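Local coordinates for exoenzyme S synthesis protein C (Pseudomonas aeruginosa, PDB 3KXY) that binds the antiactivator ExsD and inhibits it, which leads to ExsA-mediated transcription of the type III secretion system, at residues Arg9-Phe14 and Glu109-Thr114; Ile61-Glu66 and Leu128-Ser133; Asp83-Phe88 and Gln96-Ile101. The protein carries 2 engineered substitutions. One frame throughout, in Å; residues are numbered along the deposited sequence.

Interaction 1. Residues Arg9-Phe14 and Glu109-Thr114; sequences RLLAEF and ECFEAT
F14 and F111 form a T-shaped pair where helix 3-18 packs on helix 108-128, the N-terminal and C-terminal helices of this CesT-type secretion chaperone fold. F111 presents its edge: CE2 stands 3.7 Å above the plane of the F14 ring, over its centre, and the two planes are 83° apart. L10 uses one branch, CD2, to cover a face of F111, sitting 4.1 Å from the ring centroid as a CH-pi contact. L11 CD2 closes on F111 CZ at 3.9 Å, its side chain crossing that of F111 at about a right angle. Both phenylalanines have CG anti to the backbone N, and both start out toward the opposite helix. The helix segments cross at -65° with their axes 11.0 Å apart, a spacing filled by these large side chains. L23 lies against L11 and F14, while L52 of strand 51-60 touches F111. An aromatic side chain on the chain of a different protein in the assembly meets F14, and that chain also packs on E112. The E112 carboxylate is salt-bridged to R17, and its OE2 lies in the plane of the F14 ring, at the edge, 3.6 Å from CD1.

Interaction 2. Residues Ile61-Glu66 and Leu128-Ser133; sequences IDVLGE and LLPCAS. Engineered in segment 128-133: A132 (natural residue Asp).
L64 CD2 lies against L129 and P130, 3.5 Å from L129 CB and also close to the carbonyl carbon of L129. This is a loop-to-tail contact: 61-66 links strand 51-60 to helix 68-76 of the CesT-type chaperone fold, and 128-133 is the C-terminal tail that follows helix 108-128. L64 has CG anti to the carbonyl carbon (chi1 -58°), and CD2 is the branch that touches. L64 CD2 also meets the proline at its nitrogen, 3.6 Å from P130 N, with P130 CD farther at 4.3 Å. V59 of strand 51-60 touches L64, L129 and P130, tying this apolar patch to the sheet, while I68 of helix 68-76 packs on L129.

Further out, V63 touches two tail residues with one methyl, CG1. P130 CB is 3.7 Å from V63 CG1, and CB of A132, an engineered residue that is Asp in the natural protein, is 3.8 Å from it. At the polar edge one backbone bond fastens the tail to the loop: C131 N donates to V63 O over 3.2 Å, nearly straight at 168° and almost in line with the carbonyl. C131 SG, set between its own backbone N and carbonyl carbon (chi1 66°), lies beside G65, 3.3 Å from G65 N.

Interaction 3. Residues Asp83-Phe88 and Gln96-Ile101; sequences DLHFGF and QLYAQI
The F86 ring takes L97 CD2 over the centre of one face, the methyl 9° off the ring normal and 3.4 Å from the centroid. F86 and L97 run alongside each other in the same direction in the antiparallel beta hairpin of strands 85-89 and 94-102. Strand 85-89 is outermost in the sheet within this chain, and F88 makes backbone hydrogen bonds to the second subunit. F75 and W125 each meet F86 edge-to-face.

On the other face of the sheet, Y98 CB sits over the H85 ring, 3.5 Å above its plane and offset toward the rim. The rings are oblique, planes 50° apart, with H85 CD2 at the tyrosine's edge, in its plane. Q96 O lies 3.9 Å above the Y98 ring plane, offset toward the rim. H85 CG lies between the backbone N and the carbonyl carbon (chi1 67°); the ring lies against Y98. Rings of the second subunit extend the cluster: its H85 stacks on H85, and its H80 meets both H85 and Y98.

Y98 also runs across G87, which has no side chain, its CE2 3.2 Å from G87 CA. The hydrogen-bonded pair G87 and Q96 is joined by G87 N to Q96 O (2.8 Å) and Q96 N to G87 O (2.9 Å), and Y98 N bonds to H85 O. The Y98 hydroxyl donates in the carbonyl plane, onto a lone pair of Q96 OE1, at 2.7 Å.

In the fold
Helix 108-128 adjoins all three contacts: it carries 109-114, leads into 128-133 and follows strand 94-102 of interaction 3 in the chain. Interactions 1 and 2 lie on opposite sides of the chain's centre, their centres 33 Å apart and nearest atoms about 17 Å apart. Interaction 3 sits between them, 18 and 20 Å away by centres, and touches both, through I101 against T114 and F111, and F88 against I61. In sequence the order is 9-14, 61-66, 83-88, 96-101, 109-114, 128-133. The second subunit borders interactions 2 and 3, whereas the chain of a different protein borders interaction 1.

Interaction 1. Residues Arg9-Phe14 and Glu109-Thr114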
ATOM      1  N   ARG J   9      -9.960  20.705   8.544  1.00 77.59           N
ATOM      2  CA  ARG J   9     -11.282  20.812   9.150  1.00 77.35           C
ATOM      3  C   ARG J   9     -11.642  19.503   9.841  1.00 74.02           C
ATOM      4  O   ARG J   9     -12.264  19.496  10.901  1.00 74.11           O
ATOM      5  CB  ARG J   9     -12.325  21.145   8.080  1.00 78.77           C
ATOM      6  CG  ARG J   9     -13.713  21.448   8.621  1.00 81.56           C
ATOM      7  CD  ARG J   9     -13.667  22.567   9.647  1.00 87.74           C
ATOM      8  NE  ARG J   9     -14.972  23.192   9.845  1.00 88.60           N
ATOM      9  CZ  ARG J   9     -15.974  22.634  10.516  1.00 85.26           C
ATOM     10  NH1 ARG J   9     -15.829  21.428  11.047  1.00 82.35           N
ATOM     11  NH2 ARG J   9     -17.124  23.280  10.648  1.00 85.06           N
ATOM     12  N   LEU J  10     -11.240  18.397   9.225  1.00 71.83           N
ATOM     13  CA  LEU J  10     -11.513  17.073   9.764  1.00 70.45           C
ATOM     14  C   LEU J  10     -10.647  16.797  10.989  1.00 68.51           C
ATOM     15  O   LEU J  10     -11.101  16.182  11.955  1.00 71.03           O
ATOM     16  CB  LEU J  10     -11.279  16.007   8.688  1.00 69.10           C
ATOM     17  CG  LEU J  10     -11.595  14.548   9.028  1.00 67.94           C
ATOM     18  CD1 LEU J  10     -11.860  13.755   7.759  1.00 69.98           C
ATOM     19  CD2 LEU J  10     -10.474  13.911   9.835  1.00 66.53           C
ATOM     20  N   LEU J  11      -9.400  17.255  10.947  1.00 60.98           N
ATOM     21  CA  LEU J  11      -8.476  17.047  12.055  1.00 53.02           C
ATOM     22  C   LEU J  11      -8.820  17.930  13.253  1.00 52.32           C
ATOM     23  O   LEU J  11      -8.512  17.590  14.394  1.00 53.96           O
ATOM     24  CB  LEU J  11      -7.034  17.290  11.604  1.00 52.61           C
ATOM     25  CG  LEU J  11      -6.486  16.282  10.591  1.00 53.40           C
ATOM     26  CD1 LEU J  11      -5.140  16.734  10.044  1.00 57.14           C
ATOM     27  CD2 LEU J  11      -6.379  14.896  11.214  1.00 46.41           C
ATOM     28  N   ALA J  12      -9.460  19.065  12.988  1.00 47.75           N
ATOM     29  CA  ALA J  12      -9.894  19.957  14.056  1.00 44.00           C
ATOM     30  C   ALA J  12     -11.065  19.340  14.814  1.00 53.62           C
ATOM     31  O   ALA J  12     -11.123  19.401  16.043  1.00 56.18           O
ATOM     32  CB  ALA J  12     -10.281  21.316  13.495  1.00 34.32           C
ATOM     33  N   GLU J  13     -11.994  18.747  14.069  1.00 54.08           N
ATOM     34  CA  GLU J  13     -13.146  18.085  14.667  1.00 57.18           C
ATOM     35  C   GLU J  13     -12.713  16.828  15.415  1.00 56.20           C
ATOM     36  O   GLU J  13     -13.229  16.528  16.492  1.00 54.95           O
ATOM     37  CB  GLU J  13     -14.183  17.736  13.599  1.00 59.46           C
ATOM     38  CG  GLU J  13     -15.448  17.099  14.151  1.00 63.32           C
ATOM     39  CD  GLU J  13     -16.475  16.819  13.076  1.00 72.51           C
ATOM     40  OE1 GLU J  13     -16.186  17.092  11.893  1.00 82.92           O
ATOM     41  OE2 GLU J  13     -17.572  16.325  13.413  1.00 69.71           O
ATOM     42  N   PHE J  14     -11.764  16.099  14.837  1.00 55.74           N
ATOM     43  CA  PHE J  14     -11.220  14.902  15.465  1.00 55.88           C
ATOM     44  C   PHE J  14     -10.534  15.245  16.782  1.00 59.86           C
ATOM     45  O   PHE J  14     -10.651  14.513  17.763  1.00 62.72           O
ATOM     46  CB  PHE J  14     -10.229  14.213  14.527  1.00 51.89           C
ATOM     47  CG  PHE J  14      -9.470  13.084  15.167  1.00 51.68           C
ATOM     48  CD1 PHE J  14     -10.106  11.900  15.494  1.00 53.63           C
ATOM     49  CD2 PHE J  14      -8.115  13.203  15.429  1.00 55.40           C
ATOM     50  CE1 PHE J  14      -9.410  10.859  16.078  1.00 56.10           C
ATOM     51  CE2 PHE J  14      -7.411  12.163  16.012  1.00 55.57           C
ATOM     52  CZ  PHE J  14      -8.060  10.990  16.337  1.00 52.07           C
ATOM     53  N   GLU J 109     -15.848   9.828  10.181  1.00 66.47           N
ATOM     54  CA  GLU J 109     -16.164   8.452  10.550  1.00 69.81           C
ATOM     55  C   GLU J 109     -15.162   7.467   9.962  1.00 68.66           C
ATOM     56  O   GLU J 109     -14.703   6.550  10.642  1.00 66.88           O
ATOM     57  CB  GLU J 109     -17.578   8.093  10.089  1.00 77.14           C
ATOM     58  CG  GLU J 109     -17.970   6.648  10.343  1.00 83.63           C
ATOM     59  CD  GLU J 109     -19.377   6.340   9.872  1.00 93.09           C
ATOM     60  OE1 GLU J 109     -20.069   7.276   9.418  1.00 97.83           O
ATOM     61  OE2 GLU J 109     -19.791   5.165   9.957  1.00 94.77           O
ATOM     62  N   CYS J 110     -14.824   7.668   8.693  1.00 70.92           N
ATOM     63  CA  CYS J 110     -13.895   6.789   7.996  1.00 68.73           C
ATOM     64  C   CYS J 110     -12.470   6.949   8.526  1.00 69.77           C
ATOM     65  O   CYS J 110     -11.727   5.973   8.638  1.00 67.96           O
ATOM     66  CB  CYS J 110     -13.940   7.062   6.491  1.00 63.53           C
ATOM     67  SG  CYS J 110     -12.882   5.985   5.504  1.00 92.96           S
ATOM     68  N   PHE J 111     -12.097   8.183   8.854  1.00 70.07           N
ATOM     69  CA  PHE J 111     -10.765   8.474   9.374  1.00 70.48           C
ATOM     70  C   PHE J 111     -10.525   7.805  10.723  1.00 69.69           C
ATOM     71  O   PHE J 111      -9.475   7.200  10.949  1.00 64.93           O
ATOM     72  CB  PHE J 111     -10.549   9.983   9.500  1.00 71.80           C
ATOM     73  CG  PHE J 111      -9.283  10.356  10.219  1.00 69.16           C
ATOM     74  CD1 PHE J 111      -8.065  10.331   9.564  1.00 66.51           C
ATOM     75  CD2 PHE J 111      -9.313  10.735  11.552  1.00 68.52           C
ATOM     76  CE1 PHE J 111      -6.900  10.672  10.223  1.00 67.21           C
ATOM     77  CE2 PHE J 111      -8.149  11.079  12.217  1.00 65.47           C
ATOM     78  CZ  PHE J 111      -6.943  11.046  11.552  1.00 64.99           C
ATOM     79  N   GLU J 112     -11.499   7.922  11.619  1.00 71.14           N
ATOM     80  CA  GLU J 112     -11.393   7.322  12.944  1.00 66.81           C
ATOM     81  C   GLU J 112     -11.385   5.801  12.860  1.00 62.24           C
ATOM     82  O   GLU J 112     -10.656   5.134  13.595  1.00 62.30           O
ATOM     83  CB  GLU J 112     -12.531   7.800  13.849  1.00 65.64           C
ATOM     84  CG  GLU J 112     -12.449   9.271  14.229  1.00 68.23           C
ATOM     85  CD  GLU J 112     -13.478   9.663  15.272  1.00 75.47           C
ATOM     86  OE1 GLU J 112     -14.234   8.776  15.723  1.00 83.11           O
ATOM     87  OE2 GLU J 112     -13.533  10.855  15.642  1.00 73.92           O
ATOM     88  N   ALA J 113     -12.195   5.256  11.959  1.00 58.66           N
ATOM     89  CA  ALA J 113     -12.286   3.811  11.785  1.00 55.78           C
ATOM     90  C   ALA J 113     -10.980   3.238  11.242  1.00 61.84           C
ATOM     91  O   ALA J 113     -10.506   2.200  11.708  1.00 64.65           O
ATOM     92  CB  ALA J 113     -13.442   3.462  10.865  1.00 48.76           C
ATOM     93  N   THR J 114     -10.407   3.921  10.256  1.00 59.43           N
ATOM     94  CA  THR J 114      -9.158   3.490   9.641  1.00 59.11           C
ATOM     95  C   THR J 114      -7.999   3.589  10.628  1.00 64.49           C
ATOM     96  O   THR J 114      -7.090   2.756  10.621  1.00 67.22           O
ATOM     97  CB  THR J 114      -8.836   4.328   8.391  1.00 57.95           C
ATOM     98  OG1 THR J 114      -9.903   4.205   7.444  1.00 58.26           O
ATOM     99  CG2 THR J 114      -7.539   3.860   7.751  1.00 57.31           C
TER

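Interaction 2. Residues Ile61-Glu66 and Leu128-Ser133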
ATOM      1  N   ILE J  61      13.749  -3.134  15.158  1.00 96.97           N
ATOM      2  CA  ILE J  61      14.438  -4.268  14.555  1.00100.14           C
ATOM      3  C   ILE J  61      15.370  -4.967  15.543  1.00104.77           C
ATOM      4  O   ILE J  61      15.738  -6.127  15.351  1.00104.16           O
ATOM      5  CB  ILE J  61      15.239  -3.835  13.309  1.00105.01           C
ATOM      6  CG1 ILE J  61      15.707  -5.058  12.516  1.00110.98           C
ATOM      7  CG2 ILE J  61      16.414  -2.952  13.707  1.00106.74           C
ATOM      8  CD1 ILE J  61      16.494  -4.714  11.273  1.00113.79           C
ATOM      9  N   ASP J  62      15.742  -4.262  16.607  1.00110.94           N
ATOM     10  CA  ASP J  62      16.667  -4.803  17.599  1.00119.94           C
ATOM     11  C   ASP J  62      16.049  -5.915  18.448  1.00119.36           C
ATOM     12  O   ASP J  62      16.763  -6.755  18.996  1.00123.80           O
ATOM     13  CB  ASP J  62      17.217  -3.688  18.495  1.00124.85           C
ATOM     14  CG  ASP J  62      16.123  -2.912  19.205  1.00124.88           C
ATOM     15  OD1 ASP J  62      16.456  -2.058  20.053  1.00127.75           O
ATOM     16  OD2 ASP J  62      14.931  -3.151  18.917  1.00121.84           O
ATOM     17  N   VAL J  63      14.723  -5.919  18.552  1.00114.44           N
ATOM     18  CA  VAL J  63      14.023  -6.932  19.334  1.00114.31           C
ATOM     19  C   VAL J  63      13.522  -8.058  18.434  1.00114.57           C
ATOM     20  O   VAL J  63      12.935  -9.034  18.906  1.00115.95           O
ATOM     21  CB  VAL J  63      12.834  -6.329  20.111  1.00109.36           C
ATOM     22  CG1 VAL J  63      12.322  -7.314  21.150  1.00108.55           C
ATOM     23  CG2 VAL J  63      13.246  -5.028  20.778  1.00109.81           C
ATOM     24  N   LEU J  64      13.763  -7.919  17.134  1.00110.52           N
ATOM     25  CA  LEU J  64      13.303  -8.903  16.160  1.00106.53           C
ATOM     26  C   LEU J  64      14.424  -9.833  15.710  1.00112.35           C
ATOM     27  O   LEU J  64      15.522  -9.385  15.382  1.00117.77           O
ATOM     28  CB  LEU J  64      12.703  -8.204  14.940  1.00101.00           C
ATOM     29  CG  LEU J  64      11.532  -7.258  15.200  1.00 98.03           C
ATOM     30  CD1 LEU J  64      11.045  -6.648  13.896  1.00 95.05           C
ATOM     31  CD2 LEU J  64      10.405  -7.992  15.907  1.00 97.99           C
ATOM     32  N   GLY J  65      14.138 -11.131  15.695  1.00113.15           N
ATOM     33  CA  GLY J  65      15.062 -12.102  15.143  1.00117.54           C
ATOM     34  C   GLY J  65      14.971 -12.075  13.630  1.00120.35           C
ATOM     35  O   GLY J  65      13.922 -11.755  13.076  1.00119.07           O
ATOM     36  N   GLU J  66      16.068 -12.402  12.957  1.00127.79           N
ATOM     37  CA  GLU J  66      16.099 -12.344  11.500  1.00132.78           C
ATOM     38  C   GLU J  66      15.154 -13.362  10.866  1.00129.67           C
ATOM     39  O   GLU J  66      14.723 -14.315  11.518  1.00127.73           O
ATOM     40  CB  GLU J  66      17.526 -12.532  10.977  1.00141.19           C
ATOM     41  CG  GLU J  66      18.484 -11.421  11.387  1.00143.94           C
ATOM     42  CD  GLU J  66      18.022 -10.048  10.927  1.00143.09           C
ATOM     43  OE1 GLU J  66      17.306  -9.967   9.906  1.00142.18           O
ATOM     44  OE2 GLU J  66      18.379  -9.048  11.586  1.00141.99           O
ATOM     45  N   LEU J 128       3.474  -9.409  18.999  1.00 81.69           N
ATOM     46  CA  LEU J 128       3.717 -10.729  18.426  1.00 83.58           C
ATOM     47  C   LEU J 128       5.133 -10.899  17.873  1.00 85.82           C
ATOM     48  O   LEU J 128       5.794 -11.902  18.141  1.00 86.98           O
ATOM     49  CB  LEU J 128       2.695 -11.027  17.328  1.00 84.12           C
ATOM     50  CG  LEU J 128       2.878 -12.348  16.578  1.00 90.65           C
ATOM     51  CD1 LEU J 128       2.887 -13.518  17.549  1.00 95.15           C
ATOM     52  CD2 LEU J 128       1.795 -12.524  15.524  1.00 89.56           C
ATOM     53  N   LEU J 129       5.589  -9.918  17.101  1.00 86.47           N
ATOM     54  CA  LEU J 129       6.870 -10.010  16.396  1.00 88.07           C
ATOM     55  C   LEU J 129       8.104 -10.219  17.282  1.00 91.99           C
ATOM     56  O   LEU J 129       8.962 -11.040  16.957  1.00 96.15           O
ATOM     57  CB  LEU J 129       7.073  -8.795  15.486  1.00 86.60           C
ATOM     58  CG  LEU J 129       6.168  -8.725  14.255  1.00 85.49           C
ATOM     59  CD1 LEU J 129       6.478  -7.481  13.440  1.00 85.11           C
ATOM     60  CD2 LEU J 129       6.324  -9.977  13.407  1.00 86.41           C
ATOM     61  N   PRO J 130       8.209  -9.469  18.393  1.00 90.62           N
ATOM     62  CA  PRO J 130       9.379  -9.615  19.268  1.00 91.55           C
ATOM     63  C   PRO J 130       9.648 -11.070  19.642  1.00 95.85           C
ATOM     64  O   PRO J 130       8.715 -11.806  19.960  1.00 93.28           O
ATOM     65  CB  PRO J 130       8.980  -8.816  20.511  1.00 87.20           C
ATOM     66  CG  PRO J 130       8.048  -7.781  19.999  1.00 84.74           C
ATOM     67  CD  PRO J 130       7.281  -8.434  18.883  1.00 85.72           C
ATOM     68  N   CYS J 131      10.912 -11.477  19.600  1.00103.92           N
ATOM     69  CA  CYS J 131      11.287 -12.848  19.931  1.00112.50           C
ATOM     70  C   CYS J 131      12.058 -12.908  21.244  1.00116.94           C
ATOM     71  O   CYS J 131      12.386 -13.989  21.734  1.00117.37           O
ATOM     72  CB  CYS J 131      12.129 -13.457  18.808  1.00117.73           C
ATOM     73  SG  CYS J 131      13.750 -12.681  18.587  1.00119.24           S
ATOM     74  N   ALA J 132      12.344 -11.740  21.809  1.00121.46           N
ATOM     75  CA  ALA J 132      13.118 -11.649  23.042  1.00128.84           C
ATOM     76  C   ALA J 132      12.407 -12.320  24.214  1.00132.01           C
ATOM     77  O   ALA J 132      13.045 -12.708  25.196  1.00138.27           O
ATOM     78  CB  ALA J 132      13.426 -10.194  23.368  1.00128.51           C
ATOM     79  N   SER J 133      11.088 -12.452  24.108  1.00125.42           N
ATOM     80  CA  SER J 133      10.287 -13.081  25.153  1.00124.06           C
ATOM     81  C   SER J 133      10.278 -12.247  26.433  1.00120.95           C
ATOM     82  O   SER J 133      10.990 -11.251  26.549  1.00118.98           O
ATOM     83  CB  SER J 133      10.792 -14.497  25.443  1.00128.35           C
ATOM     84  OG  SER J 133      10.007 -15.129  26.440  1.00129.66           O
ATOM     85  OXT SER J 133       9.553 -12.547  27.381  1.00120.91           O
TER

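Interaction 3. Residues Asp83-Phe88 and Gln96-Ile101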
ATOM      1  N   ASP J  83      -6.272  -4.246   3.878  1.00 73.00           N
ATOM      2  CA  ASP J  83      -5.947  -2.910   3.385  1.00 71.59           C
ATOM      3  C   ASP J  83      -4.771  -2.316   4.153  1.00 70.67           C
ATOM      4  O   ASP J  83      -4.761  -1.127   4.473  1.00 70.09           O
ATOM      5  CB  ASP J  83      -7.161  -1.983   3.471  1.00 73.19           C
ATOM      6  CG  ASP J  83      -8.215  -2.302   2.430  1.00 80.34           C
ATOM      7  OD1 ASP J  83      -7.861  -2.881   1.380  1.00 81.20           O
ATOM      8  OD2 ASP J  83      -9.395  -1.968   2.659  1.00 84.01           O
ATOM      9  N   LEU J  84      -3.784  -3.157   4.446  1.00 70.60           N
ATOM     10  CA  LEU J  84      -2.598  -2.742   5.183  1.00 71.25           C
ATOM     11  C   LEU J  84      -1.385  -3.525   4.701  1.00 74.48           C
ATOM     12  O   LEU J  84      -1.464  -4.735   4.494  1.00 75.71           O
ATOM     13  CB  LEU J  84      -2.794  -2.987   6.682  1.00 71.38           C
ATOM     14  CG  LEU J  84      -3.973  -2.298   7.373  1.00 68.39           C
ATOM     15  CD1 LEU J  84      -4.313  -2.995   8.682  1.00 67.59           C
ATOM     16  CD2 LEU J  84      -3.679  -0.826   7.602  1.00 65.63           C
ATOM     17  N   HIS J  85      -0.261  -2.838   4.522  1.00 74.17           N
ATOM     18  CA  HIS J  85       0.975  -3.511   4.141  1.00 72.81           C
ATOM     19  C   HIS J  85       2.159  -3.040   4.984  1.00 71.92           C
ATOM     20  O   HIS J  85       2.146  -1.937   5.530  1.00 65.12           O
ATOM     21  CB  HIS J  85       1.261  -3.339   2.645  1.00 72.15           C
ATOM     22  CG  HIS J  85       1.567  -1.931   2.241  1.00 73.21           C
ATOM     23  ND1 HIS J  85       0.591  -1.039   1.856  1.00 76.02           N
ATOM     24  CD2 HIS J  85       2.743  -1.266   2.148  1.00 76.61           C
ATOM     25  CE1 HIS J  85       1.149   0.119   1.550  1.00 76.88           C
ATOM     26  NE2 HIS J  85       2.455   0.008   1.719  1.00 78.92           N
ATOM     27  N   PHE J  86       3.176  -3.891   5.089  1.00 77.34           N
ATOM     28  CA  PHE J  86       4.344  -3.598   5.912  1.00 80.14           C
ATOM     29  C   PHE J  86       5.422  -2.831   5.157  1.00 83.66           C
ATOM     30  O   PHE J  86       5.566  -2.966   3.942  1.00 86.44           O
ATOM     31  CB  PHE J  86       4.941  -4.890   6.478  1.00 82.14           C
ATOM     32  CG  PHE J  86       4.174  -5.458   7.634  1.00 80.67           C
ATOM     33  CD1 PHE J  86       4.428  -5.031   8.926  1.00 80.88           C
ATOM     34  CD2 PHE J  86       3.202  -6.423   7.431  1.00 80.20           C
ATOM     35  CE1 PHE J  86       3.725  -5.554   9.995  1.00 80.99           C
ATOM     36  CE2 PHE J  86       2.496  -6.950   8.495  1.00 80.66           C
ATOM     37  CZ  PHE J  86       2.758  -6.515   9.779  1.00 80.73           C
ATOM     38  N   GLY J  87       6.181  -2.030   5.898  1.00 84.27           N
ATOM     39  CA  GLY J  87       7.300  -1.286   5.353  1.00 86.00           C
ATOM     40  C   GLY J  87       8.367  -1.116   6.414  1.00 87.74           C
ATOM     41  O   GLY J  87       8.149  -1.458   7.575  1.00 88.68           O
ATOM     42  N   PHE J  88       9.522  -0.588   6.025  1.00 89.14           N
ATOM     43  CA  PHE J  88      10.626  -0.426   6.964  1.00 90.83           C
ATOM     44  C   PHE J  88      11.346   0.908   6.797  1.00 98.26           C
ATOM     45  O   PHE J  88      11.541   1.390   5.681  1.00101.65           O
ATOM     46  CB  PHE J  88      11.617  -1.585   6.830  1.00 92.74           C
ATOM     47  CG  PHE J  88      12.734  -1.547   7.832  1.00 93.98           C
ATOM     48  CD1 PHE J  88      12.525  -1.957   9.138  1.00 91.97           C
ATOM     49  CD2 PHE J  88      13.996  -1.109   7.468  1.00 96.11           C
ATOM     50  CE1 PHE J  88      13.550  -1.925  10.064  1.00 90.79           C
ATOM     51  CE2 PHE J  88      15.027  -1.076   8.389  1.00 95.89           C
ATOM     52  CZ  PHE J  88      14.802  -1.485   9.689  1.00 92.28           C
ATOM     53  N   GLN J  96       6.812  -0.627   9.969  1.00 73.78           N
ATOM     54  CA  GLN J  96       5.643   0.237   9.834  1.00 77.07           C
ATOM     55  C   GLN J  96       4.505  -0.387   9.030  1.00 81.73           C
ATOM     56  O   GLN J  96       4.736  -1.078   8.038  1.00 87.31           O
ATOM     57  CB  GLN J  96       6.044   1.571   9.200  1.00 78.39           C
ATOM     58  CG  GLN J  96       7.054   2.365  10.008  1.00 82.21           C
ATOM     59  CD  GLN J  96       7.560   3.584   9.264  1.00 81.09           C
ATOM     60  OE1 GLN J  96       7.449   3.666   8.041  1.00 78.20           O
ATOM     61  NE2 GLN J  96       8.122   4.537   9.998  1.00 83.02           N
ATOM     62  N   LEU J  97       3.278  -0.138   9.472  1.00 76.67           N
ATOM     63  CA  LEU J  97       2.094  -0.494   8.702  1.00 72.80           C
ATOM     64  C   LEU J  97       1.577   0.749   7.993  1.00 69.57           C
ATOM     65  O   LEU J  97       1.595   1.841   8.557  1.00 70.59           O
ATOM     66  CB  LEU J  97       1.004  -1.068   9.610  1.00 70.05           C
ATOM     67  CG  LEU J  97       1.176  -2.512  10.084  1.00 69.71           C
ATOM     68  CD1 LEU J  97       0.060  -2.894  11.041  1.00 67.93           C
ATOM     69  CD2 LEU J  97       1.209  -3.455   8.895  1.00 70.72           C
ATOM     70  N   TYR J  98       1.121   0.585   6.756  1.00 67.23           N
ATOM     71  CA  TYR J  98       0.619   1.718   5.990  1.00 66.34           C
ATOM     72  C   TYR J  98      -0.844   1.539   5.598  1.00 71.89           C
ATOM     73  O   TYR J  98      -1.260   0.464   5.165  1.00 75.45           O
ATOM     74  CB  TYR J  98       1.476   1.952   4.744  1.00 66.89           C
ATOM     75  CG  TYR J  98       2.959   2.014   5.025  1.00 69.13           C
ATOM     76  CD1 TYR J  98       3.503   3.050   5.775  1.00 67.70           C
ATOM     77  CD2 TYR J  98       3.817   1.040   4.535  1.00 73.24           C
ATOM     78  CE1 TYR J  98       4.859   3.107   6.033  1.00 66.22           C
ATOM     79  CE2 TYR J  98       5.174   1.091   4.787  1.00 74.88           C
ATOM     80  CZ  TYR J  98       5.689   2.124   5.537  1.00 70.29           C
ATOM     81  OH  TYR J  98       7.041   2.171   5.787  1.00 72.11           O
ATOM     82  N   ALA J  99      -1.616   2.607   5.760  1.00 72.97           N
ATOM     83  CA  ALA J  99      -3.011   2.629   5.347  1.00 74.71           C
ATOM     84  C   ALA J  99      -3.291   3.943   4.633  1.00 75.89           C
ATOM     85  O   ALA J  99      -2.727   4.977   4.984  1.00 78.27           O
ATOM     86  CB  ALA J  99      -3.922   2.478   6.550  1.00 76.24           C
ATOM     87  N   GLN J 100      -4.157   3.903   3.627  1.00 75.95           N
ATOM     88  CA  GLN J 100      -4.472   5.106   2.869  1.00 76.09           C
ATOM     89  C   GLN J 100      -5.975   5.327   2.746  1.00 71.72           C
ATOM     90  O   GLN J 100      -6.762   4.383   2.804  1.00 63.71           O
ATOM     91  CB  GLN J 100      -3.823   5.062   1.484  1.00 79.94           C
ATOM     92  CG  GLN J 100      -4.305   3.926   0.602  1.00 87.37           C
ATOM     93  CD  GLN J 100      -3.627   3.920  -0.753  1.00 95.66           C
ATOM     94  OE1 GLN J 100      -2.584   4.546  -0.942  1.00 97.14           O
ATOM     95  NE2 GLN J 100      -4.219   3.209  -1.707  1.00 98.26           N
ATOM     96  N   ILE J 101      -6.361   6.588   2.581  1.00 74.31           N
ATOM     97  CA  ILE J 101      -7.761   6.954   2.419  1.00 75.28           C
ATOM     98  C   ILE J 101      -7.919   7.896   1.233  1.00 79.44           C
ATOM     99  O   ILE J 101      -7.352   8.987   1.219  1.00 81.00           O
ATOM    100  CB  ILE J 101      -8.310   7.654   3.676  1.00 73.52           C
ATOM    101  CG1 ILE J 101      -8.065   6.796   4.918  1.00 70.53           C
ATOM    102  CG2 ILE J 101      -9.791   7.955   3.512  1.00 76.11           C
ATOM    103  CD1 ILE J 101      -8.519   7.446   6.203  1.00 69.48           C
TER